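Long-range contacts in hypothetical protein PH1109 (Pyrococcus horikoshii, PDB 2D59), which is of unknown function but belongs to the CoA-binding domain family, with a Rossmann-like parallel sheet: residues W106-T111 with N130-R135; Y68-D73 with V94-K99; D8-E13 with G124-A129; Y22-L27 with P75-V80. All blocks are in the same frame, centred on the assembly; numbering follows the deposited sequence.

Interaction 1 of 4, residues W106-T111 with N130-R135; sequences WFQYNT and NRCMMR
At the C-terminal ends of two neighbouring parallel strands, 104-107 and 126-129, Trp106 and Tyr109 receive the chain that runs into helix 133-141. Met133 lies over the Trp106 ring. Its CG makes a CH-pi contact 3.5 Å from the centroid of the six-membered ring of Trp106, close to the ring normal. Met133 SD sits obliquely farther out, a Met-aromatic contact. At the ring edge, Trp106 NE1 donates in plane to Arg131 O at 2.9 Å. The N-H points well at the oxygen (160°), but the donor stands above the carbonyl plane. Asn130 N donates to Phe107 O at 2.9 Å, which carries the strand pairing past the end of the sheet. Residues 130-132 link strand 126-129 to helix 133-141 in this Rossmann-like parallel sheet. Gln108 to Thr111 form a type II beta turn, and Cys132 is the N-cap of the helix, its SG taking a weak bond from Arg135 N. Tyr109 CE2 touches Cys132 CB at 3.7 Å. The Arg135 side chain crosses that of Tyr109 at about a right angle, ring and guanidinium planes 45° apart, with its NH1 3.3 Å from Tyr109 CE2. Two waters join Asn130 OD1 to Gln108 O and to Asn110 N. Asn130 ND2 donates to Arg5 O. Another water links Tyr109 OH with Cys132 N. Gln108 NE2 is held by Asp82, and Arg131 forms salt bridges to Asp8 and Glu136.

Interaction 2 of 4, residues Y68-D73 with V94-K99; sequences YPSVLD and VEQAIK
Gln96, on helix 87-100, reaches across to the loop 68-73 and has the largest share of the buried surface. Its chain is extended beyond CG (chi2 175°), which carries CD away from the helix toward Ser70 and Val71. Val71 N donates to Gln96 OE1 at 2.7 Å, with an N-H angle of 160°. The donor is tilted 29° from the plane of the amide carbonyl. Ser70 OG, 2.8 Å from Gln96 OE1, adds a weak and tentative bond, as another acceptor competes for its proton. On the other side of the amide, Gln96 NE2 donates weakly to a water, which in turn donates to Pro69 O.

Leu72 makes the apolar half of the contact. Its CD2 packs 3.6 Å from Lys99 CB and equally near Gln96 O, and its CD1 also lies against Lys99 CB. Lys99 joins in with the base of its side chain. Val71 CB lies 3.9 Å from Gln96 CB, and the Val71 side chain also touches Lys100 on the same helix.

The loop is shaped by an ST turn, in which Leu72 N donates to Ser70 OG at 3.2 Å. This surface contact joins the loop between strands 65-66 and 80-83 to the face of helix 87-100 that carries Gln96 and Lys99. One amide oxygen meets both a backbone N-H and the turn-forming serine, which ties the loop to the Gln96 side chain.

Interaction 3 of 4, residues D8-E13 with G124-A129; sequences DGLTDE and GLIIVA
Asp8 and Ala129 make the hydrogen bond between the two segments. Ala129 N donates to Asp8 OD1 at 2.9 Å, and the bond is nearly straight (173°). The donor meets OD1 on the anti side, 16° out of the carboxylate plane. Asp8 CG takes the crowded position between the backbone N and the carbonyl carbon (chi1 63°), which places the carboxylate carbon between Ala129 N and Leu10 N. The second oxygen turns back into its own segment. Leu10 N donates to the anti lone pair of Asp8 OD2 at 2.9 Å, which makes an Asx turn. Asp8 OD2 also forms a salt bridge with Arg131. The carboxylate is thus held by two backbone N-H groups and a guanidinium. The nearby positive charge would tend to keep it ionised.

The remaining contacts are van der Waals. Asp8 CB rests 3.4 Å from Ile127 O. Leu10 brings CD1 to the strand and touches three residues with it. Leu10 CD1 lies 3.5 Å from Ile127 O and 3.9 Å from Val128 CG2, and Ile126 CG2 is a little farther. The Leu10 and Val128 side chains cross at about a right angle. Val128 CG1 meets Asp8 OD1 at 3.8 Å.

Strand 126-129 is the outermost strand on its side of the parallel sheet, so the N-terminal chain lies along its outer edge. A backbone hydrogen bond between Ala129 and Ile7 lies beside the one to Asp8. On its inner edge the strand pairs with strand 104-107. Ile127 packs on helix 114-122. Leu10 and Ile126 instead touch helix 12-21, which begins just after Thr11, its N-cap.

Interaction 4 of 4, residues Y22-L27 with P75-V80; sequences YKKIAL and PDKIEV
Val80 and Ala26 carry the apolar centre. Val80 CG2 packs 3.5 Å from Tyr22 CB. Ala26 CB lies 3.5 Å from Ile78 CG2, a tight carbon pair. Val80 also leans on Val104 and Trp106 of the next strand. Around this centre runs the backbone pairing of the parallel sheet. Ile25 and Val80 form a parallel bridge, and their side chains lie on the same face. Ala26 N donates to Val80 O at 2.8 Å. Lys24 O accepts from both Val80 N and Glu79 N, each at 3.0 Å, where strand 80-83 begins.

At the polar edge Glu79 stretches out to the start of strand 24-28. Lys24 N donates to Glu79 OE1 at 3.0 Å (163°), and Lys23 N adds a weak bond. The Glu79 carboxylate stands nearly perpendicular to the Tyr22 ring (81°), with CD at the ring edge. Lys24 bends at chi2 and chi3, bringing CE to 3.3 Å from Lys77 O. Its NZ is taken by Asp51 and Tyr53. Glu79 OE1 thus takes one good N-H bond and one weak one where the loop after helix 12-21 becomes a strand, and its negative charge is probably eased by both.

Interactions 1, 3 and 4 reach one parallel sheet, with strand order 51-55, 24-28, 80-83, 104-107, 126-129; interaction 2 lies beside it on the surface. The centres of interactions 1 and 3 are about 11 Å apart, as are those of 2 and 4. Interactions 1 and 3 are joined by the Arg131-Asp8 salt bridge and by Trp106 packing on Val128. Interaction 4 meets interaction 1 where Trp106 touches Val80 and Met133 SD nears Ile25. Interaction 2 touches interaction 4 through Tyr68 and Pro75. Its helix reaches interaction 3 through Ile98 and Leu125, although those centres are about 20 Å apart.

Interaction 1 of 4, residues W106-T111 with N130-R135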
loop_
_atom_site.group_PDB
_atom_site.type_symbol
_atom_site.label_atom_id
_atom_site.label_comp_id
_atom_site.label_asym_id
_atom_site.label_seq_id
_atom_site.Cartn_x
_atom_site.Cartn_y
_atom_site.Cartn_z
ATOM N N TRP A 106 -1.401 -1.869 4.129
ATOM C CA TRP A 106 -1.689 -0.464 4.357
ATOM C C TRP A 106 -2.997 -0.049 3.694
ATOM O O TRP A 106 -3.083 0.020 2.470
ATOM C CB TRP A 106 -0.530 0.380 3.817
ATOM C CG TRP A 106 -0.596 1.836 4.174
ATOM C CD1 TRP A 106 -1.621 2.699 3.909
ATOM C CD2 TRP A 106 0.417 2.607 4.836
ATOM N NE1 TRP A 106 -1.309 3.957 4.359
ATOM C CE2 TRP A 106 -0.064 3.932 4.930
ATOM C CE3 TRP A 106 1.687 2.310 5.350
ATOM C CZ2 TRP A 106 0.676 4.959 5.527
ATOM C CZ3 TRP A 106 2.425 3.334 5.942
ATOM C CH2 TRP A 106 1.916 4.643 6.023
ATOM N N PHE A 107 -4.012 0.217 4.513
ATOM C CA PHE A 107 -5.319 0.644 4.023
ATOM C C PHE A 107 -5.345 2.162 3.872
ATOM O O PHE A 107 -5.288 2.894 4.861
ATOM C CB PHE A 107 -6.416 0.221 5.005
ATOM C CG PHE A 107 -6.681 -1.262 5.032
ATOM C CD1 PHE A 107 -7.622 -1.833 4.175
ATOM C CD2 PHE A 107 -6.004 -2.084 5.925
ATOM C CE1 PHE A 107 -7.884 -3.203 4.214
ATOM C CE2 PHE A 107 -6.259 -3.458 5.971
ATOM C CZ PHE A 107 -7.202 -4.015 5.114
ATOM N N GLN A 108 -5.422 2.637 2.634
ATOM C CA GLN A 108 -5.480 4.069 2.379
ATOM C C GLN A 108 -6.876 4.556 2.780
ATOM O O GLN A 108 -7.743 3.756 3.131
ATOM C CB GLN A 108 -5.222 4.351 0.896
ATOM C CG GLN A 108 -3.800 4.059 0.422
ATOM C CD GLN A 108 -2.843 5.213 0.658
ATOM O OE1 GLN A 108 -3.205 6.380 0.489
ATOM N NE2 GLN A 108 -1.607 4.894 1.021
ATOM N N TYR A 109 -7.092 5.864 2.726
ATOM C CA TYR A 109 -8.380 6.435 3.099
ATOM C C TYR A 109 -9.573 5.793 2.387
ATOM O O TYR A 109 -9.534 5.541 1.182
ATOM C CB TYR A 109 -8.377 7.945 2.836
ATOM C CG TYR A 109 -7.383 8.709 3.686
ATOM C CD1 TYR A 109 -7.400 8.597 5.075
ATOM C CD2 TYR A 109 -6.434 9.553 3.105
ATOM C CE1 TYR A 109 -6.499 9.303 5.866
ATOM C CE2 TYR A 109 -5.526 10.266 3.890
ATOM C CZ TYR A 109 -5.568 10.135 5.270
ATOM O OH TYR A 109 -4.690 10.844 6.062
ATOM N N ASN A 110 -10.622 5.526 3.159
ATOM C CA ASN A 110 -11.860 4.944 2.651
ATOM C C ASN A 110 -11.716 3.589 1.961
ATOM O O ASN A 110 -12.398 3.321 0.973
ATOM C CB ASN A 110 -12.539 5.927 1.692
ATOM C CG ASN A 110 -12.798 7.280 2.328
ATOM O OD1 ASN A 110 -11.866 7.989 2.708
ATOM N ND2 ASN A 110 -14.069 7.644 2.449
ATOM N N THR A 111 -10.839 2.736 2.480
ATOM C CA THR A 111 -10.641 1.409 1.900
ATOM C C THR A 111 -10.717 0.317 2.966
ATOM O O THR A 111 -10.743 -0.871 2.647
ATOM C CB THR A 111 -9.255 1.278 1.228
ATOM O OG1 THR A 111 -8.240 1.220 2.239
ATOM C CG2 THR A 111 -8.979 2.463 0.323
ATOM N N ASN A 130 -6.294 3.778 7.430
ATOM C CA ASN A 130 -6.834 5.120 7.306
ATOM C C ASN A 130 -5.753 6.186 7.433
ATOM O O ASN A 130 -5.873 7.138 8.204
ATOM C CB ASN A 130 -7.946 5.353 8.328
ATOM C CG ASN A 130 -8.994 6.317 7.817
ATOM O OD1 ASN A 130 -9.459 6.186 6.683
ATOM N ND2 ASN A 130 -9.376 7.284 8.644
ATOM N N ARG A 131 -4.684 5.983 6.671
ATOM C CA ARG A 131 -3.553 6.898 6.594
ATOM C C ARG A 131 -3.127 6.833 5.131
ATOM O O ARG A 131 -3.501 5.906 4.414
ATOM C CB ARG A 131 -2.371 6.429 7.453
ATOM C CG ARG A 131 -2.640 6.235 8.933
ATOM C CD ARG A 131 -1.307 5.983 9.630
ATOM N NE ARG A 131 -1.446 5.477 10.993
ATOM C CZ ARG A 131 -1.088 6.149 12.082
ATOM N NH1 ARG A 131 -0.574 7.367 11.977
ATOM N NH2 ARG A 131 -1.233 5.595 13.278
ATOM N N CYS A 132 -2.350 7.812 4.693
ATOM C CA CYS A 132 -1.857 7.839 3.325
ATOM C C CYS A 132 -0.337 7.739 3.373
ATOM O O CYS A 132 0.305 8.470 4.126
ATOM C CB CYS A 132 -2.269 9.140 2.640
ATOM S SG CYS A 132 -1.535 9.363 1.009
ATOM N N MET A 133 0.246 6.840 2.584
ATOM C CA MET A 133 1.700 6.686 2.593
ATOM C C MET A 133 2.430 7.991 2.297
ATOM O O MET A 133 3.466 8.275 2.895
ATOM C CB MET A 133 2.145 5.601 1.607
ATOM C CG MET A 133 1.826 4.183 2.073
ATOM S SD MET A 133 2.784 2.924 1.186
ATOM C CE MET A 133 4.374 3.024 2.077
ATOM N N MET A 134 1.892 8.787 1.379
ATOM C CA MET A 134 2.512 10.058 1.039
ATOM C C MET A 134 2.383 11.067 2.174
ATOM O O MET A 134 3.364 11.712 2.557
ATOM C CB MET A 134 1.876 10.645 -0.220
ATOM C CG MET A 134 2.362 12.043 -0.528
ATOM S SD MET A 134 1.693 12.661 -2.077
ATOM C CE MET A 134 0.067 13.145 -1.567
ATOM N N ARG A 135 1.168 11.214 2.697
ATOM C CA ARG A 135 0.916 12.146 3.785
ATOM C C ARG A 135 1.799 11.822 4.986
ATOM O O ARG A 135 2.412 12.714 5.576
ATOM C CB ARG A 135 -0.552 12.086 4.209
ATOM C CG ARG A 135 -0.992 13.285 5.037
ATOM C CD ARG A 135 -1.949 14.169 4.246
ATOM N NE ARG A 135 -3.311 13.640 4.254
ATOM C CZ ARG A 135 -4.294 14.090 3.480
ATOM N NH1 ARG A 135 -5.503 13.553 3.562
ATOM N NH2 ARG A 135 -4.066 15.068 2.612
HETATM O O HOH W 1 -9.705 3.280 5.541
HETATM O O HOH W 2 -1.990 9.954 6.423
HETATM O O HOH W 3 -4.852 9.458 9.218
HETATM O O HOH W 4 -11.976 6.210 5.548
#

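Interaction 2 of 4, residues Y68-D73 with V94-K99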
loop_
_atom_site.group_PDB
_atom_site.type_symbol
_atom_site.label_atom_id
_atom_site.label_comp_id
_atom_site.label_asym_id
_atom_site.label_seq_id
_atom_site.Cartn_x
_atom_site.Cartn_y
_atom_site.Cartn_z
ATOM N N TYR A 68 0.991 -5.245 -12.687
ATOM C CA TYR A 68 0.523 -6.627 -12.617
ATOM C C TYR A 68 -0.954 -6.744 -12.234
ATOM O O TYR A 68 -1.493 -5.901 -11.518
ATOM C CB TYR A 68 1.381 -7.415 -11.619
ATOM C CG TYR A 68 2.862 -7.380 -11.928
ATOM C CD1 TYR A 68 3.631 -6.249 -11.643
ATOM C CD2 TYR A 68 3.490 -8.465 -12.534
ATOM C CE1 TYR A 68 4.989 -6.201 -11.957
ATOM C CE2 TYR A 68 4.845 -8.430 -12.853
ATOM C CZ TYR A 68 5.588 -7.299 -12.563
ATOM O OH TYR A 68 6.928 -7.269 -12.879
ATOM N N PRO A 69 -1.633 -7.796 -12.721
ATOM C CA PRO A 69 -3.052 -7.995 -12.410
ATOM C C PRO A 69 -3.282 -8.501 -10.987
ATOM O O PRO A 69 -4.387 -8.401 -10.456
ATOM C CB PRO A 69 -3.495 -9.002 -13.468
ATOM C CG PRO A 69 -2.274 -9.839 -13.642
ATOM C CD PRO A 69 -1.163 -8.808 -13.686
ATOM N N SER A 70 -2.231 -9.039 -10.376
ATOM C CA SER A 70 -2.302 -9.564 -9.016
ATOM C C SER A 70 -0.984 -9.369 -8.274
ATOM O O SER A 70 0.082 -9.303 -8.887
ATOM C CB SER A 70 -2.648 -11.054 -9.044
ATOM O OG SER A 70 -2.383 -11.658 -7.789
ATOM N N VAL A 71 -1.063 -9.283 -6.950
ATOM C CA VAL A 71 0.127 -9.104 -6.126
ATOM C C VAL A 71 1.080 -10.291 -6.255
ATOM O O VAL A 71 2.301 -10.123 -6.249
ATOM C CB VAL A 71 -0.243 -8.929 -4.634
ATOM C CG1 VAL A 71 1.017 -8.893 -3.787
ATOM C CG2 VAL A 71 -1.042 -7.650 -4.442
ATOM N N LEU A 72 0.515 -11.488 -6.372
ATOM C CA LEU A 72 1.314 -12.701 -6.492
ATOM C C LEU A 72 2.084 -12.791 -7.808
ATOM O O LEU A 72 3.060 -13.535 -7.906
ATOM C CB LEU A 72 0.422 -13.936 -6.332
ATOM C CG LEU A 72 -0.149 -14.175 -4.932
ATOM C CD1 LEU A 72 -1.041 -15.407 -4.940
ATOM C CD2 LEU A 72 0.991 -14.352 -3.939
ATOM N N ASP A 73 1.650 -12.036 -8.814
ATOM C CA ASP A 73 2.317 -12.050 -10.113
ATOM C C ASP A 73 3.633 -11.282 -10.096
ATOM O O ASP A 73 4.473 -11.453 -10.980
ATOM C CB ASP A 73 1.405 -11.465 -11.195
ATOM C CG ASP A 73 0.170 -12.306 -11.432
ATOM O OD1 ASP A 73 0.311 -13.539 -11.560
ATOM O OD2 ASP A 73 -0.937 -11.736 -11.502
ATOM N N VAL A 94 -5.800 -8.923 0.243
ATOM C CA VAL A 94 -5.188 -9.255 1.523
ATOM C C VAL A 94 -4.748 -10.714 1.458
ATOM O O VAL A 94 -3.660 -11.065 1.906
ATOM C CB VAL A 94 -6.177 -9.077 2.695
ATOM C CG1 VAL A 94 -5.600 -9.686 3.966
ATOM C CG2 VAL A 94 -6.455 -7.601 2.911
ATOM N N GLU A 95 -5.608 -11.558 0.896
ATOM C CA GLU A 95 -5.306 -12.974 0.753
ATOM C C GLU A 95 -4.054 -13.125 -0.105
ATOM O O GLU A 95 -3.213 -13.989 0.150
ATOM C CB GLU A 95 -6.492 -13.698 0.110
ATOM C CG GLU A 95 -7.733 -13.715 0.994
ATOM C CD GLU A 95 -8.945 -14.323 0.313
ATOM O OE1 GLU A 95 -9.984 -14.483 0.988
ATOM O OE2 GLU A 95 -8.863 -14.640 -0.892
ATOM N N GLN A 96 -3.934 -12.271 -1.118
ATOM C CA GLN A 96 -2.774 -12.283 -2.001
ATOM C C GLN A 96 -1.541 -11.849 -1.221
ATOM O O GLN A 96 -0.487 -12.476 -1.304
ATOM C CB GLN A 96 -2.991 -11.331 -3.179
ATOM C CG GLN A 96 -3.875 -11.877 -4.284
ATOM C CD GLN A 96 -4.142 -10.848 -5.360
ATOM O OE1 GLN A 96 -3.292 -10.005 -5.653
ATOM N NE2 GLN A 96 -5.322 -10.914 -5.965
ATOM N N ALA A 97 -1.679 -10.763 -0.464
ATOM C CA ALA A 97 -0.579 -10.246 0.342
ATOM C C ALA A 97 -0.094 -11.329 1.301
ATOM O O ALA A 97 1.101 -11.460 1.548
ATOM C CB ALA A 97 -1.037 -9.017 1.126
ATOM N N ILE A 98 -1.037 -12.099 1.837
ATOM C CA ILE A 98 -0.713 -13.175 2.765
ATOM C C ILE A 98 0.132 -14.214 2.058
ATOM O O ILE A 98 1.164 -14.638 2.569
ATOM C CB ILE A 98 -1.981 -13.878 3.295
ATOM C CG1 ILE A 98 -2.859 -12.868 4.026
ATOM C CG2 ILE A 98 -1.603 -14.992 4.257
ATOM C CD1 ILE A 98 -2.143 -12.170 5.153
ATOM N N LYS A 99 -0.326 -14.641 0.888
ATOM C CA LYS A 99 0.390 -15.645 0.106
ATOM C C LYS A 99 1.755 -15.131 -0.336
ATOM O O LYS A 99 2.724 -15.883 -0.380
ATOM C CB LYS A 99 -0.426 -16.045 -1.129
ATOM C CG LYS A 99 -1.681 -16.858 -0.832
ATOM C CD LYS A 99 -1.361 -18.082 0.017
ATOM C CE LYS A 99 -2.427 -19.157 -0.120
ATOM N NZ LYS A 99 -2.411 -19.761 -1.482
HETATM O O HOH W 5 -6.468 -9.183 -8.706
#

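Interaction 3 of 4, residues D8-E13 with G124-A129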
loop_
_atom_site.group_PDB
_atom_site.type_symbol
_atom_site.label_atom_id
_atom_site.label_comp_id
_atom_site.label_asym_id
_atom_site.label_seq_id
_atom_site.Cartn_x
_atom_site.Cartn_y
_atom_site.Cartn_z
ATOM N N ASP A 8 -5.633 2.353 12.884
ATOM C CA ASP A 8 -4.682 1.511 13.602
ATOM C C ASP A 8 -4.249 2.234 14.875
ATOM O O ASP A 8 -4.517 3.426 15.039
ATOM C CB ASP A 8 -3.458 1.218 12.729
ATOM C CG ASP A 8 -2.678 2.466 12.386
ATOM O OD1 ASP A 8 -2.831 2.983 11.257
ATOM O OD2 ASP A 8 -1.916 2.941 13.253
ATOM N N GLY A 9 -3.581 1.516 15.773
ATOM C CA GLY A 9 -3.136 2.124 17.015
ATOM C C GLY A 9 -1.641 2.377 17.080
ATOM O O GLY A 9 -1.094 2.637 18.153
ATOM N N LEU A 10 -0.973 2.310 15.933
ATOM C CA LEU A 10 0.466 2.531 15.873
ATOM C C LEU A 10 0.831 3.991 16.158
ATOM O O LEU A 10 0.019 4.899 15.967
ATOM C CB LEU A 10 0.991 2.117 14.493
ATOM C CG LEU A 10 0.607 0.709 14.024
ATOM C CD1 LEU A 10 1.113 0.489 12.607
ATOM C CD2 LEU A 10 1.192 -0.341 14.967
ATOM N N THR A 11 2.061 4.210 16.613
ATOM C CA THR A 11 2.551 5.547 16.934
ATOM C C THR A 11 3.260 6.158 15.731
ATOM O O THR A 11 3.537 5.465 14.751
ATOM C CB THR A 11 3.563 5.502 18.090
ATOM O OG1 THR A 11 4.744 4.811 17.659
ATOM C CG2 THR A 11 2.971 4.778 19.289
ATOM N N ASP A 12 3.558 7.451 15.800
ATOM C CA ASP A 12 4.255 8.095 14.696
ATOM C C ASP A 12 5.604 7.414 14.493
ATOM O O ASP A 12 6.106 7.334 13.374
ATOM C CB ASP A 12 4.462 9.586 14.972
ATOM C CG ASP A 12 3.203 10.397 14.749
ATOM O OD1 ASP A 12 3.253 11.632 14.919
ATOM O OD2 ASP A 12 2.164 9.799 14.401
ATOM N N GLU A 13 6.180 6.915 15.583
ATOM C CA GLU A 13 7.470 6.238 15.530
ATOM C C GLU A 13 7.354 4.934 14.744
ATOM O O GLU A 13 8.234 4.592 13.951
ATOM C CB GLU A 13 7.962 5.934 16.950
ATOM C CG GLU A 13 9.466 6.022 17.110
ATOM C CD GLU A 13 9.959 7.457 17.150
ATOM O OE1 GLU A 13 9.579 8.242 16.257
ATOM O OE2 GLU A 13 10.730 7.802 18.071
ATOM N N GLY A 124 -0.322 -12.513 10.855
ATOM C CA GLY A 124 0.914 -11.898 11.308
ATOM C C GLY A 124 1.294 -10.617 10.589
ATOM O O GLY A 124 2.382 -10.083 10.799
ATOM N N LEU A 125 0.400 -10.118 9.742
ATOM C CA LEU A 125 0.654 -8.890 8.995
ATOM C C LEU A 125 0.411 -7.656 9.847
ATOM O O LEU A 125 -0.575 -7.580 10.578
ATOM C CB LEU A 125 -0.250 -8.822 7.762
ATOM C CG LEU A 125 0.083 -9.736 6.582
ATOM C CD1 LEU A 125 1.309 -9.201 5.876
ATOM C CD2 LEU A 125 0.303 -11.162 7.064
ATOM N N ILE A 126 1.319 -6.691 9.750
ATOM C CA ILE A 126 1.185 -5.442 10.483
ATOM C C ILE A 126 0.122 -4.645 9.738
ATOM O O ILE A 126 0.098 -4.647 8.510
ATOM C CB ILE A 126 2.493 -4.653 10.470
ATOM C CG1 ILE A 126 3.596 -5.473 11.140
ATOM C CG2 ILE A 126 2.308 -3.329 11.187
ATOM C CD1 ILE A 126 4.965 -4.839 11.040
ATOM N N ILE A 127 -0.750 -3.964 10.475
ATOM C CA ILE A 127 -1.821 -3.199 9.852
ATOM C C ILE A 127 -1.731 -1.689 10.048
ATOM O O ILE A 127 -1.651 -1.193 11.175
ATOM C CB ILE A 127 -3.193 -3.679 10.373
ATOM C CG1 ILE A 127 -3.335 -5.181 10.115
ATOM C CG2 ILE A 127 -4.330 -2.918 9.683
ATOM C CD1 ILE A 127 -4.533 -5.803 10.777
ATOM N N VAL A 128 -1.718 -0.963 8.936
ATOM C CA VAL A 128 -1.718 0.491 8.969
ATOM C C VAL A 128 -3.066 0.783 8.330
ATOM O O VAL A 128 -3.394 0.213 7.287
ATOM C CB VAL A 128 -0.578 1.101 8.123
ATOM C CG1 VAL A 128 -0.685 2.623 8.129
ATOM C CG2 VAL A 128 0.772 0.668 8.684
ATOM N N ALA A 129 -3.866 1.635 8.957
ATOM C CA ALA A 129 -5.187 1.901 8.405
ATOM C C ALA A 129 -5.673 3.333 8.515
ATOM O O ALA A 129 -5.509 4.002 9.544
ATOM C CB ALA A 129 -6.201 0.956 9.039
#

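Interaction 4 of 4, residues Y22-L27 with P75-V80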
loop_
_atom_site.group_PDB
_atom_site.type_symbol
_atom_site.label_atom_id
_atom_site.label_comp_id
_atom_site.label_asym_id
_atom_site.label_seq_id
_atom_site.Cartn_x
_atom_site.Cartn_y
_atom_site.Cartn_z
ATOM N N TYR A 22 10.781 -0.696 5.100
ATOM C CA TYR A 22 10.186 -1.355 3.944
ATOM C C TYR A 22 10.122 -0.440 2.723
ATOM O O TYR A 22 9.402 0.561 2.715
ATOM C CB TYR A 22 8.787 -1.863 4.299
ATOM C CG TYR A 22 8.778 -2.804 5.484
ATOM C CD1 TYR A 22 9.495 -4.000 5.455
ATOM C CD2 TYR A 22 8.060 -2.494 6.640
ATOM C CE1 TYR A 22 9.501 -4.866 6.549
ATOM C CE2 TYR A 22 8.059 -3.352 7.739
ATOM C CZ TYR A 22 8.781 -4.534 7.686
ATOM O OH TYR A 22 8.784 -5.384 8.769
ATOM N N LYS A 23 10.885 -0.796 1.693
ATOM C CA LYS A 23 10.933 -0.022 0.459
ATOM C C LYS A 23 10.260 -0.744 -0.706
ATOM O O LYS A 23 10.084 -0.158 -1.770
ATOM C CB LYS A 23 12.386 0.283 0.081
ATOM C CG LYS A 23 13.158 1.053 1.138
ATOM C CD LYS A 23 12.506 2.394 1.432
ATOM C CE LYS A 23 13.285 3.164 2.487
ATOM N NZ LYS A 23 12.644 4.469 2.820
ATOM N N LYS A 24 9.895 -2.008 -0.503
ATOM C CA LYS A 24 9.251 -2.804 -1.550
ATOM C C LYS A 24 7.737 -2.678 -1.414
ATOM O O LYS A 24 7.118 -3.339 -0.572
ATOM C CB LYS A 24 9.662 -4.275 -1.423
ATOM C CG LYS A 24 11.158 -4.491 -1.257
ATOM C CD LYS A 24 11.938 -4.093 -2.496
ATOM C CE LYS A 24 11.705 -5.071 -3.636
ATOM N NZ LYS A 24 12.555 -4.745 -4.812
ATOM N N ILE A 25 7.141 -1.834 -2.251
ATOM C CA ILE A 25 5.704 -1.591 -2.198
ATOM C C ILE A 25 4.903 -2.107 -3.383
ATOM O O ILE A 25 5.248 -1.857 -4.537
ATOM C CB ILE A 25 5.379 -0.073 -2.105
ATOM C CG1 ILE A 25 6.318 0.621 -1.127
ATOM C CG2 ILE A 25 3.925 0.127 -1.673
ATOM C CD1 ILE A 25 7.610 1.022 -1.762
ATOM N N ALA A 26 3.828 -2.827 -3.081
ATOM C CA ALA A 26 2.915 -3.313 -4.100
ATOM C C ALA A 26 1.755 -2.330 -3.958
ATOM O O ALA A 26 1.092 -2.289 -2.919
ATOM C CB ALA A 26 2.460 -4.730 -3.784
ATOM N N LEU A 27 1.522 -1.521 -4.984
ATOM C CA LEU A 27 0.458 -0.528 -4.915
ATOM C C LEU A 27 -0.758 -0.996 -5.704
ATOM O O LEU A 27 -0.786 -0.928 -6.935
ATOM C CB LEU A 27 0.981 0.816 -5.435
ATOM C CG LEU A 27 0.172 2.067 -5.081
ATOM C CD1 LEU A 27 1.116 3.240 -4.808
ATOM C CD2 LEU A 27 -0.792 2.384 -6.210
ATOM N N PRO A 75 7.254 -10.510 -9.515
ATOM C CA PRO A 75 8.456 -11.337 -9.355
ATOM C C PRO A 75 9.245 -11.038 -8.081
ATOM O O PRO A 75 9.646 -11.947 -7.357
ATOM C CB PRO A 75 9.275 -11.011 -10.607
ATOM C CG PRO A 75 8.247 -10.571 -11.598
ATOM C CD PRO A 75 7.326 -9.730 -10.761
ATOM N N ASP A 76 9.465 -9.754 -7.817
ATOM C CA ASP A 76 10.230 -9.322 -6.651
ATOM C C ASP A 76 9.477 -9.449 -5.333
ATOM O O ASP A 76 8.249 -9.541 -5.313
ATOM C CB ASP A 76 10.687 -7.876 -6.847
ATOM C CG ASP A 76 11.614 -7.724 -8.039
ATOM O OD1 ASP A 76 12.005 -6.585 -8.362
ATOM O OD2 ASP A 76 11.945 -8.757 -8.660
ATOM N N LYS A 77 10.223 -9.455 -4.231
ATOM C CA LYS A 77 9.615 -9.569 -2.913
ATOM C C LYS A 77 8.858 -8.288 -2.590
ATOM O O LYS A 77 9.291 -7.190 -2.946
ATOM C CB LYS A 77 10.676 -9.825 -1.834
ATOM C CG LYS A 77 11.540 -8.620 -1.473
ATOM C CD LYS A 77 12.636 -8.350 -2.494
ATOM C CE LYS A 77 13.724 -9.418 -2.451
ATOM N NZ LYS A 77 13.246 -10.740 -2.940
ATOM N N ILE A 78 7.721 -8.440 -1.926
ATOM C CA ILE A 78 6.895 -7.302 -1.544
ATOM C C ILE A 78 6.795 -7.256 -0.031
ATOM O O ILE A 78 6.548 -8.275 0.610
ATOM C CB ILE A 78 5.482 -7.420 -2.141
ATOM C CG1 ILE A 78 5.569 -7.278 -3.659
ATOM C CG2 ILE A 78 4.569 -6.346 -1.574
ATOM C CD1 ILE A 78 6.174 -5.956 -4.112
ATOM N N GLU A 79 6.991 -6.071 0.538
ATOM C CA GLU A 79 6.925 -5.910 1.984
ATOM C C GLU A 79 5.644 -5.199 2.407
ATOM O O GLU A 79 5.018 -5.573 3.398
ATOM C CB GLU A 79 8.149 -5.137 2.470
ATOM C CG GLU A 79 9.466 -5.771 2.023
ATOM C CD GLU A 79 10.668 -4.880 2.259
ATOM O OE1 GLU A 79 10.630 -3.702 1.849
ATOM O OE2 GLU A 79 11.660 -5.360 2.844
ATOM N N VAL A 80 5.255 -4.180 1.645
ATOM C CA VAL A 80 4.048 -3.418 1.948
ATOM C C VAL A 80 3.027 -3.461 0.815
ATOM O O VAL A 80 3.353 -3.209 -0.347
ATOM C CB VAL A 80 4.372 -1.923 2.229
ATOM C CG1 VAL A 80 3.090 -1.168 2.577
ATOM C CG2 VAL A 80 5.385 -1.803 3.358
#